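Local coordinates for periplasmic molybdate-binding protein (Azotobacter vinelandii, PDB 1ATG) that probably binds molybdate for uptake by an ABC transporter, and here holds tungstate in an anion pocket between its two domains, at residues Leu2-Ala7 with Gly12-Leu17; Tyr49-Ser54 with Gln208-Met213; Gly90-Gln95 with Ala158-Val163; Thr122-His127 with Ser178-Pro183. All coordinates share one frame; numbering follows the deposited sequence.

Interaction 1: Leu2-Ala7 with Gly12-Leu17; sequences LKVVTA and GTLEQL. With WO4 (tungstate(VI)ion), chain B; EDO (1,2-ethanediol), chain E.
Val4, Thr6 and Leu14 meet without any flat group, so no ring face or ring edge takes part. The contact is made of methyls, and one atom, Leu14 CD2, does the touching for the helix. It lies 3.7 Å from Val4 CG1, with the two side chains at a slant. Thr6 and Leu14 run past each other in opposite directions, and Thr6 CG2 is 3.8 Å from Leu14 CD2. Thr6 OG1 is anti to the backbone N (chi1 -176°). This presents CG2 to the leucine and lets the hydroxyl donate to Ala7 O at 2.9 Å, tilted 23° from the carbonyl plane. With an alanine at Thr6, Leu14 would probably lose a methyl neighbour and Ala7 O its hydroxyl donor.

The amide of Gln16 is turned elsewhere. Its NE2 donates to O1 of an ethanediol, probably from the crystallisation liquor, at 2.7 Å. The strand leads straight to the anion pocket. Ala7 CB lies 3.4 Å from tungstate O2, a packing contact of a methyl against the anion, with no bond. The polar grip on the anion comes from Thr8, Asn9, Ser36, Tyr117 and Val146.

The contact joins the first strand and helix of a beta-alpha-beta unit, made of strand 2-7, helix 11-25 and strand 29-34. Strand 2-7 runs parallel to both of its neighbours, 29-34 and 51-53. Ile31 of strand 29-34 packs on Leu14. Phe53 of strand 51-53 touches all three contact residues, Val4, Thr6 and Leu14.

Interaction 2: Tyr49-Ser54 with Gln208-Met213; sequences YNVFFS and QFMSWM. With EDO (1,2-ethanediol), chain F.
Val51 and Phe53 meet Phe209, Met210 and Met213 through apolar atoms alone, and the shortest polar bond lies to one side, 2.6 Å from Tyr49 OH to O1 of an ethanediol. Either oxygen could be the donor. The ethanediol probably comes from the crystallisation liquor and also bonds Gln42. The contact itself is a helix packed on a sheet, part of the alpha/beta core of a periplasmic solute-binding protein domain. Residues 208-213, on helix 203-212, pack on one side of strand 51-53.

Phe53 carries most of the contact on the strand side. Phe209 CE2 comes to the edge of its ring, near the ring plane, 3.7 Å from Phe53 CZ. These two side chains slant across each other and do not stack. Met213 and Phe53 point at each other from opposite directions. The methionine chain is bent at chi2 and chi3 (-69° and -56°), which folds the methyl back so that Met213 CE is 3.6 Å from Phe53 CE1. Met213 SD makes a Met-aromatic contact, 5.1 Å from the Phe53 ring centre and oblique to it. Met213 CG lies over one face of the Phe209 ring, toward the rim. Tyr77 meets Phe53 edge-to-face, and Phe21 does the same with Phe209. Two residues earlier in the strand, Val51 and Met210 slide past each other, and Val51 CG1 rests 3.8 Å from Met210 SD.

Interaction 3: Gly90-Gln95 with Ala158-Val163; sequences GLVDNQ and ADLGFV. With ACT (acetate ion), chain C.
Leu91 and Val92 close on one methyl of Leu160, and this is the tight part of the contact. Leu160 CD2 is 3.6 Å from Leu91 CD2 and 3.6 Å from Val92 CG2. Both side chains meet the leucine at a slant. Leu160 CG is anti to the carbonyl carbon (chi1 -59°). CD1 is its extended branch, and the other branch, CD2, turns to the pair. Leu91 CD2 also lies 3.9 Å from Asp159 O, a plain packing contact.

The packing is looser toward Asp159, which is partly exposed. Its CB comes no nearer than 4.2 Å to Leu91 CD2. The polar groups of Asp159 are held from outside. OD2 forms a salt bridge with Arg105, and Ser86 OG bonds the carbonyl O. Asp159 N donates to an acetate oxygen at 2.9 Å, and His106 holds the same acetate, probably a crystallisation additive. A leucine at Asp159 is likely to leave Arg105 without its charged mate. On the solvent side of the loop, Asp93 OD2 accepts from Gln95 N at 3.1 Å in an Asx turn, the N-H lying above the carboxylate plane.

The loop follows strand 75-86 and lies over the start of strand 160-164. That strand runs antiparallel to 75-86 and parallel to 107-110. Val92 also packs on Leu84 of strand 75-86 and Trp180 of strand 178-180, and Leu160 on Ile107 of strand 107-110.

Interaction 4: Thr122-His127 with Ser178-Pro183; sequences TQVLTH and SHWFPP
Val124 sets both methyls against Pro182, and one of them, CG1, also reaches Trp180. The valine crosses the proline at about a right angle. Val124 CG2 sits 3.8 Å from Pro182 CB and nearly as close to the next ring carbon, CG. Val124 CG1 is anti to the backbone N (chi1 173°) and lies 4.1 Å from Trp180 CZ3. The valine and tryptophan side chains come from opposite directions, and the methyl meets the indole obliquely. This is the lighter of the two touches.

The indole and the proline are also set against each other within their own segment. Pro182 CA lies 3.7 Å above one face of the Trp180 ring, displaced toward the rim. Val124 thus packs on the proline and the indole together.

Phe162 and Leu82, from the neighbouring strands 160-164 and 75-86, close round Val124. Phe162 also touches Pro182. All three residues of the contact are buried. Helix 116-127 packs here on the end of strand 178-180 and the loop that follows, in the second alpha/beta domain of a periplasmic binding protein. The helix begins at the anion pocket, where Tyr117 N bonds the tungstate.

The four contacts form two pairs on opposite sides of the chain's centre. Interactions 1 and 2 touch, with centres about 9 Å apart. Strands 2-7 and 51-53 are neighbours, and a probable hydrogen bond joins Ala7 N to Phe53 O at 2.8 Å. Interactions 3 and 4 also touch, with centres about 10 Å apart, and Ser178 OG lies 2.9 Å from Val92 N, another probable hydrogen bond. Between the pairs, centres lie about 26 to 33 Å apart. The anion pocket sits at the domain interface. Interaction 1 reaches it through Ala7. The side chains of Phe53 and Val124 are about 9 and 13 Å from the tungstate. Interaction 3 is remote from it.

Interaction 1: Leu2-Ala7 with Gly12-Leu17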
# COMPACT_ATOMS: atom_id res chain seq x y z
N LEU A 2 -14.51 -5.73 15.31
CA LEU A 2 -14.37 -4.84 14.17
C LEU A 2 -13.82 -5.58 12.95
O LEU A 2 -12.84 -6.32 13.08
CB LEU A 2 -13.44 -3.68 14.56
CG LEU A 2 -13.53 -2.39 13.76
CD1 LEU A 2 -14.85 -1.69 14.01
CD2 LEU A 2 -12.35 -1.48 14.10
N LYS A 3 -14.47 -5.37 11.82
CA LYS A 3 -14.02 -5.99 10.57
C LYS A 3 -13.36 -4.91 9.72
O LYS A 3 -14.01 -3.96 9.31
CB LYS A 3 -15.19 -6.64 9.83
CG LYS A 3 -15.86 -7.74 10.65
CD LYS A 3 -17.22 -8.11 10.08
CE LYS A 3 -18.26 -7.03 10.31
NZ LYS A 3 -19.55 -7.32 9.63
N VAL A 4 -12.04 -5.04 9.57
CA VAL A 4 -11.26 -4.05 8.85
C VAL A 4 -10.64 -4.63 7.58
O VAL A 4 -10.01 -5.68 7.64
CB VAL A 4 -10.13 -3.52 9.76
CG1 VAL A 4 -9.25 -2.49 9.06
CG2 VAL A 4 -10.71 -2.91 11.03
N VAL A 5 -10.84 -3.92 6.49
CA VAL A 5 -10.28 -4.32 5.20
C VAL A 5 -9.22 -3.30 4.79
O VAL A 5 -9.39 -2.10 4.94
CB VAL A 5 -11.35 -4.49 4.12
CG1 VAL A 5 -12.05 -3.18 3.82
CG2 VAL A 5 -10.76 -5.12 2.86
N THR A 6 -8.09 -3.82 4.31
CA THR A 6 -6.99 -2.95 3.93
C THR A 6 -6.44 -3.26 2.54
O THR A 6 -6.35 -4.41 2.12
CB THR A 6 -5.85 -3.04 4.96
OG1 THR A 6 -4.82 -2.10 4.61
CG2 THR A 6 -5.20 -4.41 5.04
N ALA A 7 -6.01 -2.20 1.88
CA ALA A 7 -5.16 -2.31 0.69
C ALA A 7 -3.98 -3.17 1.11
O ALA A 7 -3.44 -3.04 2.22
CB ALA A 7 -4.72 -0.92 0.28
N GLY A 12 0.79 -5.89 6.67
CA GLY A 12 1.72 -6.20 7.75
C GLY A 12 1.68 -5.12 8.83
O GLY A 12 1.74 -5.41 10.04
N THR A 13 1.57 -3.86 8.43
CA THR A 13 1.49 -2.75 9.39
C THR A 13 0.19 -2.80 10.16
O THR A 13 0.18 -2.61 11.39
CB THR A 13 1.69 -1.42 8.68
OG1 THR A 13 2.89 -1.45 7.89
CG2 THR A 13 1.80 -0.29 9.70
N LEU A 14 -0.91 -3.10 9.48
CA LEU A 14 -2.19 -3.21 10.17
C LEU A 14 -2.17 -4.39 11.15
O LEU A 14 -2.79 -4.28 12.21
CB LEU A 14 -3.33 -3.37 9.16
CG LEU A 14 -4.72 -3.49 9.79
CD1 LEU A 14 -5.07 -2.29 10.66
CD2 LEU A 14 -5.77 -3.66 8.70
N GLU A 15 -1.46 -5.48 10.84
CA GLU A 15 -1.35 -6.58 11.80
C GLU A 15 -0.64 -6.09 13.05
O GLU A 15 -1.05 -6.41 14.18
CB GLU A 15 -0.61 -7.76 11.16
CG GLU A 15 -1.47 -8.47 10.12
CD GLU A 15 -0.72 -9.44 9.23
OE1 GLU A 15 0.52 -9.33 9.13
OE2 GLU A 15 -1.37 -10.30 8.59
N GLN A 16 0.43 -5.31 12.90
CA GLN A 16 1.12 -4.74 14.05
C GLN A 16 0.18 -3.81 14.82
O GLN A 16 0.12 -3.86 16.06
CB GLN A 16 2.37 -3.97 13.64
CG GLN A 16 3.46 -4.84 13.04
CD GLN A 16 4.60 -4.02 12.49
OE1 GLN A 16 4.40 -3.00 11.83
NE2 GLN A 16 5.83 -4.44 12.75
N LEU A 17 -0.53 -2.94 14.12
CA LEU A 17 -1.45 -2.00 14.76
C LEU A 17 -2.57 -2.72 15.50
O LEU A 17 -2.86 -2.36 16.65
CB LEU A 17 -2.05 -1.06 13.72
CG LEU A 17 -1.08 -0.05 13.10
CD1 LEU A 17 -1.63 0.49 11.79
CD2 LEU A 17 -0.83 1.10 14.07
W WO4 B . -2.37 -1.72 -3.12
O1 WO4 B . -2.16 -3.43 -3.55
O2 WO4 B . -1.83 -1.41 -1.51
O3 WO4 B . -1.44 -0.68 -4.21
O4 WO4 B . -4.07 -1.23 -3.24
C1 EDO E . 8.78 -2.18 11.51
O1 EDO E . 8.32 -3.49 12.16
C2 EDO E . 9.82 -2.35 10.39
O2 EDO E . 9.47 -3.66 9.60

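Interaction 2: Tyr49-Ser54 with Gln208-Met213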
# COMPACT_ATOMS: atom_id res chain seq x y z
N TYR A 49 -17.90 -4.66 5.86
CA TYR A 49 -16.69 -4.22 6.56
C TYR A 49 -17.07 -2.98 7.36
O TYR A 49 -17.99 -2.25 6.99
CB TYR A 49 -15.56 -3.90 5.59
CG TYR A 49 -15.00 -5.10 4.85
CD1 TYR A 49 -14.44 -6.14 5.56
CD2 TYR A 49 -15.02 -5.18 3.47
CE1 TYR A 49 -13.91 -7.25 4.93
CE2 TYR A 49 -14.48 -6.28 2.82
CZ TYR A 49 -13.94 -7.31 3.55
OH TYR A 49 -13.40 -8.41 2.91
N ASN A 50 -16.33 -2.73 8.44
CA ASN A 50 -16.55 -1.55 9.26
C ASN A 50 -15.65 -0.38 8.87
O ASN A 50 -16.04 0.77 8.91
CB ASN A 50 -16.31 -1.89 10.74
CG ASN A 50 -17.29 -2.97 11.19
OD1 ASN A 50 -16.91 -3.99 11.72
ND2 ASN A 50 -18.56 -2.68 10.95
N VAL A 51 -14.39 -0.71 8.53
CA VAL A 51 -13.36 0.26 8.21
C VAL A 51 -12.58 -0.20 6.97
O VAL A 51 -12.30 -1.38 6.84
CB VAL A 51 -12.36 0.40 9.38
CG1 VAL A 51 -11.16 1.28 9.04
CG2 VAL A 51 -13.01 0.96 10.65
N PHE A 52 -12.24 0.77 6.13
CA PHE A 52 -11.45 0.52 4.93
C PHE A 52 -10.23 1.45 4.92
O PHE A 52 -10.37 2.66 4.98
CB PHE A 52 -12.30 0.77 3.68
CG PHE A 52 -11.61 0.79 2.35
CD1 PHE A 52 -10.56 -0.04 1.99
CD2 PHE A 52 -12.07 1.70 1.40
CE1 PHE A 52 -9.99 0.05 0.73
CE2 PHE A 52 -11.50 1.77 0.14
CZ PHE A 52 -10.46 0.94 -0.20
N PHE A 53 -9.06 0.83 4.79
CA PHE A 53 -7.79 1.51 4.57
C PHE A 53 -7.42 1.36 3.08
O PHE A 53 -7.10 0.25 2.63
CB PHE A 53 -6.67 0.91 5.41
CG PHE A 53 -6.83 1.19 6.88
CD1 PHE A 53 -6.48 2.40 7.43
CD2 PHE A 53 -7.34 0.20 7.71
CE1 PHE A 53 -6.64 2.66 8.78
CE2 PHE A 53 -7.49 0.44 9.07
CZ PHE A 53 -7.14 1.67 9.60
N SER A 54 -7.51 2.46 2.35
CA SER A 54 -7.13 2.39 0.94
C SER A 54 -5.65 2.74 0.75
O SER A 54 -5.06 3.36 1.67
CB SER A 54 -7.98 3.39 0.14
OG SER A 54 -7.75 3.20 -1.24
N GLN A 208 -13.70 4.68 17.60
CA GLN A 208 -12.63 4.54 18.58
C GLN A 208 -11.33 4.13 17.89
O GLN A 208 -10.28 4.70 18.14
CB GLN A 208 -12.98 3.53 19.68
CG GLN A 208 -11.87 3.38 20.71
CD GLN A 208 -12.16 2.39 21.81
OE1 GLN A 208 -11.26 1.99 22.56
NE2 GLN A 208 -13.42 1.97 21.93
N PHE A 209 -11.42 3.11 17.02
CA PHE A 209 -10.23 2.64 16.31
C PHE A 209 -9.69 3.72 15.40
O PHE A 209 -8.46 3.94 15.33
CB PHE A 209 -10.57 1.35 15.55
CG PHE A 209 -9.38 0.76 14.83
CD1 PHE A 209 -8.30 0.28 15.55
CD2 PHE A 209 -9.34 0.70 13.45
CE1 PHE A 209 -7.20 -0.26 14.90
CE2 PHE A 209 -8.24 0.16 12.81
CZ PHE A 209 -7.17 -0.32 13.52
N MET A 210 -10.52 4.45 14.68
CA MET A 210 -10.11 5.52 13.79
C MET A 210 -9.42 6.64 14.58
O MET A 210 -8.44 7.22 14.11
CB MET A 210 -11.27 6.04 12.96
CG MET A 210 -11.77 5.02 11.94
SD MET A 210 -10.70 4.80 10.51
CE MET A 210 -11.41 6.04 9.42
N SER A 211 -9.92 6.93 15.78
CA SER A 211 -9.29 7.92 16.65
C SER A 211 -7.93 7.42 17.12
O SER A 211 -6.93 8.13 17.08
CB SER A 211 -10.16 8.25 17.87
OG SER A 211 -9.44 9.04 18.81
N TRP A 212 -7.86 6.16 17.51
CA TRP A 212 -6.63 5.53 17.97
C TRP A 212 -5.55 5.54 16.89
O TRP A 212 -4.37 5.76 17.14
CB TRP A 212 -6.91 4.09 18.42
CG TRP A 212 -5.68 3.40 18.94
CD1 TRP A 212 -5.16 3.46 20.20
CD2 TRP A 212 -4.83 2.53 18.18
NE1 TRP A 212 -4.02 2.71 20.26
CE2 TRP A 212 -3.80 2.11 19.04
CE3 TRP A 212 -4.83 2.08 16.85
CZ2 TRP A 212 -2.78 1.27 18.62
CZ3 TRP A 212 -3.82 1.22 16.45
CH2 TRP A 212 -2.81 0.82 17.32
N MET A 213 -5.98 5.34 15.62
CA MET A 213 -5.07 5.38 14.49
C MET A 213 -4.33 6.69 14.32
O MET A 213 -3.29 6.71 13.65
CB MET A 213 -5.85 5.09 13.20
CG MET A 213 -6.17 3.61 13.02
SD MET A 213 -4.73 2.59 12.69
CE MET A 213 -4.06 3.40 11.23
C1 EDO F . -10.82 -8.35 0.29
O1 EDO F . -12.19 -7.81 0.70
C2 EDO F . -10.65 -9.87 0.36
O2 EDO F . -11.73 -10.54 -0.56

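Interaction 3: Gly90-Gln95 with Ala158-Val163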
# COMPACT_ATOMS: atom_id res chain seq x y z
N GLY A 90 23.08 -5.99 -4.97
CA GLY A 90 23.83 -5.45 -6.07
C GLY A 90 23.11 -5.26 -7.39
O GLY A 90 23.69 -4.59 -8.26
N LEU A 91 21.91 -5.79 -7.61
CA LEU A 91 21.23 -5.60 -8.88
C LEU A 91 20.65 -4.20 -9.01
O LEU A 91 20.84 -3.53 -10.02
CB LEU A 91 20.14 -6.66 -9.10
CG LEU A 91 19.34 -6.53 -10.39
CD1 LEU A 91 20.26 -6.57 -11.61
CD2 LEU A 91 18.26 -7.61 -10.48
N VAL A 92 19.90 -3.75 -8.01
CA VAL A 92 19.33 -2.41 -8.04
C VAL A 92 20.37 -1.43 -7.51
O VAL A 92 20.73 -1.47 -6.34
CB VAL A 92 18.03 -2.33 -7.23
CG1 VAL A 92 17.49 -0.91 -7.24
CG2 VAL A 92 17.00 -3.28 -7.82
N ASP A 93 20.81 -0.53 -8.38
CA ASP A 93 21.75 0.50 -7.97
C ASP A 93 20.99 1.65 -7.31
O ASP A 93 19.79 1.80 -7.46
CB ASP A 93 22.50 1.04 -9.19
CG ASP A 93 21.56 1.70 -10.17
OD1 ASP A 93 20.75 0.95 -10.78
OD2 ASP A 93 21.56 2.94 -10.33
N ASN A 94 21.74 2.51 -6.61
CA ASN A 94 21.14 3.61 -5.87
C ASN A 94 20.67 4.78 -6.69
O ASN A 94 20.21 5.77 -6.10
CB ASN A 94 22.12 4.06 -4.78
CG ASN A 94 23.40 4.63 -5.36
OD1 ASN A 94 23.51 5.00 -6.52
ND2 ASN A 94 24.40 4.73 -4.50
N GLN A 95 20.69 4.73 -8.01
CA GLN A 95 20.15 5.78 -8.85
C GLN A 95 19.08 5.26 -9.82
O GLN A 95 18.59 5.99 -10.67
CB GLN A 95 21.23 6.48 -9.67
CG GLN A 95 22.18 7.33 -8.85
CD GLN A 95 23.42 7.69 -9.65
OE1 GLN A 95 24.17 6.80 -10.07
NE2 GLN A 95 23.61 8.98 -9.89
N ALA A 158 10.26 -12.55 -10.02
CA ALA A 158 10.57 -11.35 -10.78
C ALA A 158 11.93 -10.82 -10.30
O ALA A 158 12.10 -10.64 -9.09
CB ALA A 158 9.53 -10.24 -10.64
N ASP A 159 12.87 -10.56 -11.19
CA ASP A 159 14.15 -9.98 -10.82
C ASP A 159 13.95 -8.65 -10.10
O ASP A 159 14.67 -8.39 -9.14
CB ASP A 159 15.02 -9.79 -12.07
CG ASP A 159 15.61 -11.07 -12.62
OD1 ASP A 159 15.87 -12.03 -11.85
OD2 ASP A 159 15.88 -11.11 -13.85
N LEU A 160 13.04 -7.82 -10.59
CA LEU A 160 12.77 -6.52 -10.01
C LEU A 160 11.30 -6.42 -9.64
O LEU A 160 10.47 -7.09 -10.26
CB LEU A 160 13.06 -5.40 -11.02
CG LEU A 160 14.47 -5.30 -11.57
CD1 LEU A 160 14.56 -4.08 -12.48
CD2 LEU A 160 15.52 -5.20 -10.47
N GLY A 161 10.98 -5.48 -8.75
CA GLY A 161 9.58 -5.20 -8.47
C GLY A 161 9.43 -3.81 -7.87
O GLY A 161 10.33 -3.30 -7.21
N PHE A 162 8.25 -3.23 -8.10
CA PHE A 162 7.86 -1.98 -7.44
C PHE A 162 6.96 -2.35 -6.27
O PHE A 162 5.88 -2.93 -6.44
CB PHE A 162 7.16 -1.02 -8.39
CG PHE A 162 8.08 -0.13 -9.18
CD1 PHE A 162 8.93 0.75 -8.54
CD2 PHE A 162 8.09 -0.17 -10.57
CE1 PHE A 162 9.76 1.58 -9.26
CE2 PHE A 162 8.90 0.67 -11.30
CZ PHE A 162 9.76 1.55 -10.65
N VAL A 163 7.46 -2.08 -5.05
CA VAL A 163 6.80 -2.49 -3.83
C VAL A 163 6.66 -1.34 -2.84
O VAL A 163 7.14 -0.23 -3.11
CB VAL A 163 7.56 -3.66 -3.17
CG1 VAL A 163 7.72 -4.86 -4.11
CG2 VAL A 163 8.93 -3.22 -2.67
C ACT C . 12.49 -13.03 -13.84
O ACT C . 12.49 -11.78 -13.74
OXT ACT C . 12.03 -13.59 -14.88
CH3 ACT C . 13.07 -13.89 -12.78

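Interaction 4: Thr122-His127 with Ser178-Pro183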
# COMPACT_ATOMS: atom_id res chain seq x y z
N THR A 122 4.24 2.63 -12.29
CA THR A 122 4.05 2.96 -13.70
C THR A 122 4.40 4.41 -13.99
O THR A 122 5.06 4.71 -14.98
CB THR A 122 2.60 2.65 -14.08
OG1 THR A 122 2.33 1.26 -13.82
CG2 THR A 122 2.36 2.90 -15.56
N GLN A 123 4.03 5.31 -13.07
CA GLN A 123 4.39 6.70 -13.20
C GLN A 123 5.90 6.89 -13.21
O GLN A 123 6.39 7.76 -13.95
CB GLN A 123 3.77 7.54 -12.07
CG GLN A 123 2.27 7.74 -12.29
CD GLN A 123 1.58 8.38 -11.11
OE1 GLN A 123 2.06 8.39 -9.98
NE2 GLN A 123 0.37 8.92 -11.39
N VAL A 124 6.65 6.12 -12.43
CA VAL A 124 8.10 6.23 -12.46
C VAL A 124 8.63 5.83 -13.82
O VAL A 124 9.49 6.51 -14.38
CB VAL A 124 8.74 5.37 -11.36
CG1 VAL A 124 10.26 5.33 -11.49
CG2 VAL A 124 8.34 5.91 -9.99
N LEU A 125 8.14 4.71 -14.38
CA LEU A 125 8.59 4.33 -15.72
C LEU A 125 8.25 5.39 -16.76
O LEU A 125 9.06 5.68 -17.64
CB LEU A 125 8.03 2.97 -16.12
CG LEU A 125 8.47 1.79 -15.24
CD1 LEU A 125 7.92 0.52 -15.87
CD2 LEU A 125 9.97 1.71 -15.08
N THR A 126 7.07 5.99 -16.64
CA THR A 126 6.71 7.07 -17.57
C THR A 126 7.65 8.24 -17.37
O THR A 126 8.09 8.87 -18.35
CB THR A 126 5.25 7.47 -17.29
OG1 THR A 126 4.41 6.39 -17.71
CG2 THR A 126 4.85 8.77 -17.97
N HIS A 127 7.98 8.58 -16.13
CA HIS A 127 8.88 9.70 -15.87
C HIS A 127 10.23 9.50 -16.54
O HIS A 127 10.83 10.47 -17.04
CB HIS A 127 9.04 9.88 -14.36
CG HIS A 127 9.81 11.11 -13.98
ND1 HIS A 127 9.22 12.35 -13.79
CD2 HIS A 127 11.13 11.29 -13.77
CE1 HIS A 127 10.16 13.22 -13.47
NE2 HIS A 127 11.32 12.62 -13.46
N SER A 178 18.46 -5.50 -2.77
CA SER A 178 18.93 -4.20 -3.23
C SER A 178 17.72 -3.31 -3.50
O SER A 178 16.65 -3.84 -3.83
CB SER A 178 19.87 -4.29 -4.41
OG SER A 178 19.27 -5.00 -5.49
N HIS A 179 17.86 -2.00 -3.34
CA HIS A 179 16.70 -1.14 -3.53
C HIS A 179 17.07 0.26 -3.96
O HIS A 179 18.18 0.76 -3.75
CB HIS A 179 15.85 -1.09 -2.26
CG HIS A 179 16.51 -0.30 -1.17
ND1 HIS A 179 17.50 -0.83 -0.37
CD2 HIS A 179 16.34 0.99 -0.78
CE1 HIS A 179 17.91 0.08 0.49
NE2 HIS A 179 17.23 1.19 0.26
N TRP A 180 16.08 0.91 -4.58
CA TRP A 180 16.19 2.30 -5.00
C TRP A 180 14.85 2.98 -4.75
O TRP A 180 13.80 2.47 -5.14
CB TRP A 180 16.50 2.43 -6.48
CG TRP A 180 16.42 3.80 -7.07
CD1 TRP A 180 17.16 4.90 -6.71
CD2 TRP A 180 15.55 4.25 -8.11
NE1 TRP A 180 16.82 5.98 -7.48
CE2 TRP A 180 15.84 5.62 -8.36
CE3 TRP A 180 14.58 3.62 -8.89
CZ2 TRP A 180 15.19 6.34 -9.34
CZ3 TRP A 180 13.93 4.35 -9.87
CH2 TRP A 180 14.23 5.71 -10.09
N PHE A 181 14.90 4.11 -4.05
CA PHE A 181 13.71 4.93 -3.86
C PHE A 181 13.60 5.91 -5.00
O PHE A 181 14.40 6.86 -5.10
CB PHE A 181 13.77 5.74 -2.56
CG PHE A 181 13.75 4.92 -1.31
CD1 PHE A 181 12.57 4.31 -0.89
CD2 PHE A 181 14.88 4.75 -0.53
CE1 PHE A 181 12.52 3.56 0.27
CE2 PHE A 181 14.84 3.99 0.63
CZ PHE A 181 13.67 3.40 1.04
N PRO A 182 12.63 5.81 -5.89
CA PRO A 182 12.46 6.87 -6.88
C PRO A 182 12.19 8.19 -6.15
O PRO A 182 11.42 8.24 -5.19
CB PRO A 182 11.25 6.42 -7.67
CG PRO A 182 11.15 4.94 -7.47
CD PRO A 182 11.62 4.74 -6.03
N PRO A 183 12.82 9.27 -6.58
CA PRO A 183 12.57 10.58 -5.97
C PRO A 183 11.09 10.92 -6.02
O PRO A 183 10.32 10.48 -6.88
CB PRO A 183 13.44 11.53 -6.78
CG PRO A 183 14.56 10.67 -7.27
CD PRO A 183 13.89 9.34 -7.60